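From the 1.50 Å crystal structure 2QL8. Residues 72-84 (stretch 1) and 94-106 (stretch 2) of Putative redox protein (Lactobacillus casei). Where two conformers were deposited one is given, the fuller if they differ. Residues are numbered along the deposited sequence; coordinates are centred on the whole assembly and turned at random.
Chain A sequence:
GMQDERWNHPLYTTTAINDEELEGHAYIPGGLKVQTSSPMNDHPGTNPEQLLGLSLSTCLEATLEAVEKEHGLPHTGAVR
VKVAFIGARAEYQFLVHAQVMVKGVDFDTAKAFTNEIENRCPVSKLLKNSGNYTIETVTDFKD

Stretch 1, residues 72-84: GLPHTGAVRVKVA
Stretch 2 (94-106) FLVHAQVMVKGVD

How do the two backbones run and pair? Strand 77-84 lies beside strand 94-102 in antiparallel fashion, their N-to-C directions 165° apart and their axes 4.6 Å apart at closest approach. Phi near -85 to -150° and psi near 105 to 160° keep both extended. The register sets G77 opposite V102, V79 opposite V100, V81 opposite A98 and V83 opposite V96 as non-hydrogen-bonded pairs, with CA-CA distances of 4.1, 4.7, 4.3 and 4.6 Å. The pairs between them are wider, with CA-CA distances of 5.4 Å for A78 and M101, 5.2 Å for R80 and Q99, 5.2 Å for K82 and H97, and 5.0 Å for A84 and L95. Each closes a two-bond ring: A78 N to M101 O and M101 N to A78 O, both 3.0 Å; R80 N to Q99 O 3.0 Å and Q99 N to R80 O 2.8 Å; K82 N to H97 O 2.8 Å and H97 N to K82 O 2.9 Å; A84 N to L95 O 2.9 Å and L95 N to A84 O 2.8 Å. The narrow pairs add CA-H...O contacts, such as V83 CA to L95 O at 3.2 Å.

What fills the face that carries the valines? V79, V81, V83, V96, V100 and V102 all have chi1 near 180° (t), and all are buried, as suits branched apolar side chains on a strand. V81 CG1 leans diagonally to V96 CG1 at 3.7 Å, while V81 CG2 reaches A98 CB at 4.0 Å, a small methyl opposite a branched bump. V79 CG2 meets V100 CG2 at 4.3 Å, and V83 CG1 lies 4.2 Å from F94 CB. G77 contributes no bump at all; its CA comes within 4.1 Å of V102 CA, the tightest CA spacing in the register.

How is the other face shaped? Its two ends are apolar: at one, A84 and L95 are both buried, with A84 CB 4.1 Å from L95 CB (L95 m, t); at the other, the buried A78 offers a shallow place where the selenomethionine M101 (p, t, m), itself partly exposed, brings its CG to 3.6 Å from A78 CB. Between them the surface is polar and partly exposed. R80 (t, t, p, chi4 171°) bends at chi3 so that the edge of its guanidinium meets Q99 (m, t, chi3 -34°): NE and NH2 of R80 both donate to Q99 OE1, at 3.0 and 2.8 Å. K82, t throughout, starts from this face but leads its end away. H97 (t, chi2 69°) is its cross-strand neighbor, and one water donates to R80 O at 3.2 Å and H97 O at 3.0 Å.

What closes the contact beyond G77? A type I turn from V102 to V105 swings stretch 2 around T76. K103 N donates to T76 O at 3.1 Å, and T76, with chi1 66° (p), accepts G104 N at OG1, 3.0 Å away. An ideal CB on G104 would clash with that same T76 OG1, so glycine fits the hollow. Past the turn, V105 (m) points back, and its CG1 meets L73 CD1 (L73 m, t) at 4.1 Å. In all, 874 Å² is buried between the stretches.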

# COMPACT_ATOMS: atom_id res chain seq x y z
N GLY A 72 15.54 -10.53 22.17
CA GLY A 72 16.58 -9.83 22.92
C GLY A 72 17.71 -9.24 22.10
O GLY A 72 18.82 -9.02 22.61
N LEU A 73 17.45 -8.96 20.81
CA LEU A 73 18.47 -8.57 19.85
C LEU A 73 18.29 -7.10 19.48
O LEU A 73 17.19 -6.57 19.48
CB LEU A 73 18.42 -9.44 18.62
CG LEU A 73 18.56 -10.94 18.77
CD1 LEU A 73 18.48 -11.57 17.41
CD2 LEU A 73 19.88 -11.25 19.49
N PRO A 74 19.40 -6.45 19.16
CA PRO A 74 19.32 -5.09 18.64
C PRO A 74 18.73 -5.11 17.23
O PRO A 74 18.61 -6.16 16.61
CB PRO A 74 20.77 -4.63 18.66
CG PRO A 74 21.54 -5.89 18.39
CD PRO A 74 20.78 -6.96 19.17
N HIS A 75 18.40 -3.93 16.73
CA HIS A 75 17.76 -3.84 15.40
C HIS A 75 18.84 -3.77 14.33
O HIS A 75 19.56 -2.76 14.22
CB HIS A 75 16.85 -2.61 15.34
CG HIS A 75 16.14 -2.46 14.03
ND1 HIS A 75 15.57 -3.52 13.35
CD2 HIS A 75 15.89 -1.35 13.28
CE1 HIS A 75 15.00 -3.07 12.25
NE2 HIS A 75 15.17 -1.76 12.19
N THR A 76 18.98 -4.84 13.57
CA THR A 76 19.95 -4.89 12.47
C THR A 76 19.27 -5.32 11.14
O THR A 76 19.95 -5.60 10.16
CB THR A 76 21.08 -5.86 12.81
OG1 THR A 76 20.56 -7.20 12.90
CG2 THR A 76 21.74 -5.44 14.14
N GLY A 77 17.94 -5.35 11.11
CA GLY A 77 17.22 -5.80 9.94
C GLY A 77 17.00 -4.67 8.92
O GLY A 77 17.04 -3.50 9.27
N ALA A 78 16.78 -5.06 7.67
CA ALA A 78 16.42 -4.14 6.58
C ALA A 78 15.53 -4.87 5.62
O ALA A 78 15.65 -6.11 5.43
CB ALA A 78 17.66 -3.60 5.88
N VAL A 79 14.63 -4.12 4.98
CA VAL A 79 13.69 -4.70 4.01
C VAL A 79 13.71 -3.85 2.73
O VAL A 79 13.66 -2.62 2.80
CB VAL A 79 12.24 -4.76 4.60
CG1 VAL A 79 11.26 -5.35 3.58
CG2 VAL A 79 12.24 -5.54 5.94
N ARG A 80 13.74 -4.54 1.60
CA ARG A 80 13.59 -3.94 0.28
C ARG A 80 12.42 -4.60 -0.41
O ARG A 80 12.32 -5.82 -0.43
CB ARG A 80 14.88 -4.18 -0.54
CG ARG A 80 14.73 -3.64 -1.95
CD ARG A 80 16.09 -3.55 -2.63
NE ARG A 80 16.65 -4.86 -2.89
CZ ARG A 80 17.75 -5.03 -3.63
NH1 ARG A 80 18.36 -3.95 -4.13
NH2 ARG A 80 18.26 -6.24 -3.86
N VAL A 81 11.53 -3.80 -1.00
CA VAL A 81 10.39 -4.33 -1.71
C VAL A 81 10.47 -3.81 -3.14
O VAL A 81 10.55 -2.60 -3.37
CB VAL A 81 9.04 -3.91 -1.04
CG1 VAL A 81 7.84 -4.29 -1.90
CG2 VAL A 81 8.95 -4.50 0.39
N LYS A 82 10.36 -4.75 -4.07
CA LYS A 82 10.24 -4.40 -5.50
C LYS A 82 8.80 -4.59 -5.93
O LYS A 82 8.15 -5.56 -5.58
CB LYS A 82 11.19 -5.27 -6.34
CG LYS A 82 11.28 -4.85 -7.82
CD LYS A 82 12.27 -5.77 -8.54
CE LYS A 82 12.47 -5.39 -10.01
NZ LYS A 82 13.69 -6.10 -10.54
N VAL A 83 8.29 -3.61 -6.68
CA VAL A 83 6.92 -3.68 -7.21
C VAL A 83 7.01 -3.49 -8.73
O VAL A 83 7.66 -2.54 -9.19
CB VAL A 83 5.98 -2.61 -6.59
CG1 VAL A 83 4.55 -2.73 -7.15
CG2 VAL A 83 5.99 -2.73 -5.05
N ALA A 84 6.37 -4.39 -9.46
CA ALA A 84 6.27 -4.35 -10.91
C ALA A 84 4.82 -4.08 -11.35
O ALA A 84 3.88 -4.59 -10.75
CB ALA A 84 6.77 -5.66 -11.52
N PHE A 94 -0.18 -5.56 -10.32
CA PHE A 94 1.09 -5.34 -9.67
C PHE A 94 1.63 -6.68 -9.16
O PHE A 94 0.87 -7.54 -8.66
CB PHE A 94 0.98 -4.40 -8.46
CG PHE A 94 0.65 -2.98 -8.77
CD1 PHE A 94 0.55 -2.47 -10.07
CD2 PHE A 94 0.42 -2.11 -7.73
CE1 PHE A 94 0.25 -1.15 -10.27
CE2 PHE A 94 0.07 -0.77 -7.96
CZ PHE A 94 -0.02 -0.32 -9.25
N LEU A 95 2.96 -6.83 -9.26
CA LEU A 95 3.69 -7.92 -8.60
C LEU A 95 4.53 -7.31 -7.50
O LEU A 95 5.05 -6.21 -7.64
CB LEU A 95 4.64 -8.63 -9.59
CG LEU A 95 3.99 -9.21 -10.86
CD1 LEU A 95 5.14 -9.71 -11.78
CD2 LEU A 95 2.94 -10.29 -10.63
N VAL A 96 4.66 -8.04 -6.38
CA VAL A 96 5.36 -7.53 -5.22
C VAL A 96 6.35 -8.60 -4.71
O VAL A 96 5.99 -9.78 -4.52
CB VAL A 96 4.38 -7.22 -4.07
CG1 VAL A 96 5.14 -6.68 -2.83
CG2 VAL A 96 3.25 -6.24 -4.55
N HIS A 97 7.60 -8.19 -4.55
CA HIS A 97 8.65 -9.10 -4.06
C HIS A 97 9.44 -8.44 -2.94
O HIS A 97 10.06 -7.38 -3.16
CB HIS A 97 9.61 -9.52 -5.19
CG HIS A 97 10.63 -10.50 -4.71
ND1 HIS A 97 10.30 -11.79 -4.36
CD2 HIS A 97 11.96 -10.37 -4.51
CE1 HIS A 97 11.41 -12.42 -3.98
NE2 HIS A 97 12.42 -11.57 -4.04
N ALA A 98 9.40 -9.04 -1.73
CA ALA A 98 10.10 -8.46 -0.60
C ALA A 98 11.39 -9.27 -0.34
O ALA A 98 11.41 -10.50 -0.48
CB ALA A 98 9.21 -8.49 0.67
N GLN A 99 12.43 -8.54 0.05
CA GLN A 99 13.71 -9.13 0.46
C GLN A 99 14.01 -8.65 1.86
O GLN A 99 13.98 -7.45 2.14
CB GLN A 99 14.81 -8.72 -0.52
CG GLN A 99 14.66 -9.35 -1.89
CD GLN A 99 15.76 -8.94 -2.82
OE1 GLN A 99 16.23 -7.81 -2.74
NE2 GLN A 99 16.19 -9.85 -3.66
N VAL A 100 14.38 -9.59 2.73
CA VAL A 100 14.62 -9.29 4.13
C VAL A 100 16.05 -9.73 4.47
O VAL A 100 16.45 -10.85 4.18
CB VAL A 100 13.62 -10.05 5.04
CG1 VAL A 100 13.93 -9.77 6.54
CG2 VAL A 100 12.15 -9.67 4.66
N MSE A 101 16.78 -8.82 5.10
CA MSE A 101 18.11 -9.14 5.64
C MSE A 101 18.14 -8.86 7.15
O MSE A 101 17.47 -7.96 7.62
CB MSE A 101 19.20 -8.35 4.91
CG MSE A 101 19.13 -6.84 5.07
SE MSE A 101 20.50 -5.98 4.05
CE MSE A 101 21.98 -6.55 5.05
N VAL A 102 18.93 -9.65 7.90
CA VAL A 102 19.18 -9.37 9.32
C VAL A 102 20.67 -9.46 9.49
O VAL A 102 21.20 -10.54 9.53
CB VAL A 102 18.42 -10.32 10.29
CG1 VAL A 102 18.61 -9.86 11.74
CG2 VAL A 102 16.92 -10.44 9.88
N LYS A 103 21.33 -8.32 9.60
CA LYS A 103 22.79 -8.30 9.61
C LYS A 103 23.42 -8.98 10.82
O LYS A 103 24.55 -9.47 10.73
CB LYS A 103 23.29 -6.85 9.53
CG LYS A 103 24.63 -6.69 8.83
CD LYS A 103 24.91 -5.17 8.55
N GLY A 104 22.71 -9.03 11.93
CA GLY A 104 23.35 -9.43 13.17
C GLY A 104 23.53 -10.92 13.37
O GLY A 104 24.14 -11.35 14.34
N VAL A 105 23.03 -11.73 12.44
CA VAL A 105 22.75 -13.13 12.74
C VAL A 105 23.08 -14.11 11.62
O VAL A 105 23.25 -13.71 10.47
CB VAL A 105 21.27 -13.27 13.10
CG1 VAL A 105 20.89 -12.30 14.21
CG2 VAL A 105 20.39 -13.04 11.85
N ASP A 106 23.15 -15.38 11.97
CA ASP A 106 23.32 -16.47 11.02
C ASP A 106 22.14 -16.53 10.03
O ASP A 106 21.00 -16.12 10.36
CB ASP A 106 23.47 -17.78 11.81
CG ASP A 106 22.37 -17.95 12.90
OD1 ASP A 106 22.34 -17.19 14.00
OD2 ASP A 106 21.54 -18.85 12.59
O HOH W 1 13.02 -6.94 -3.35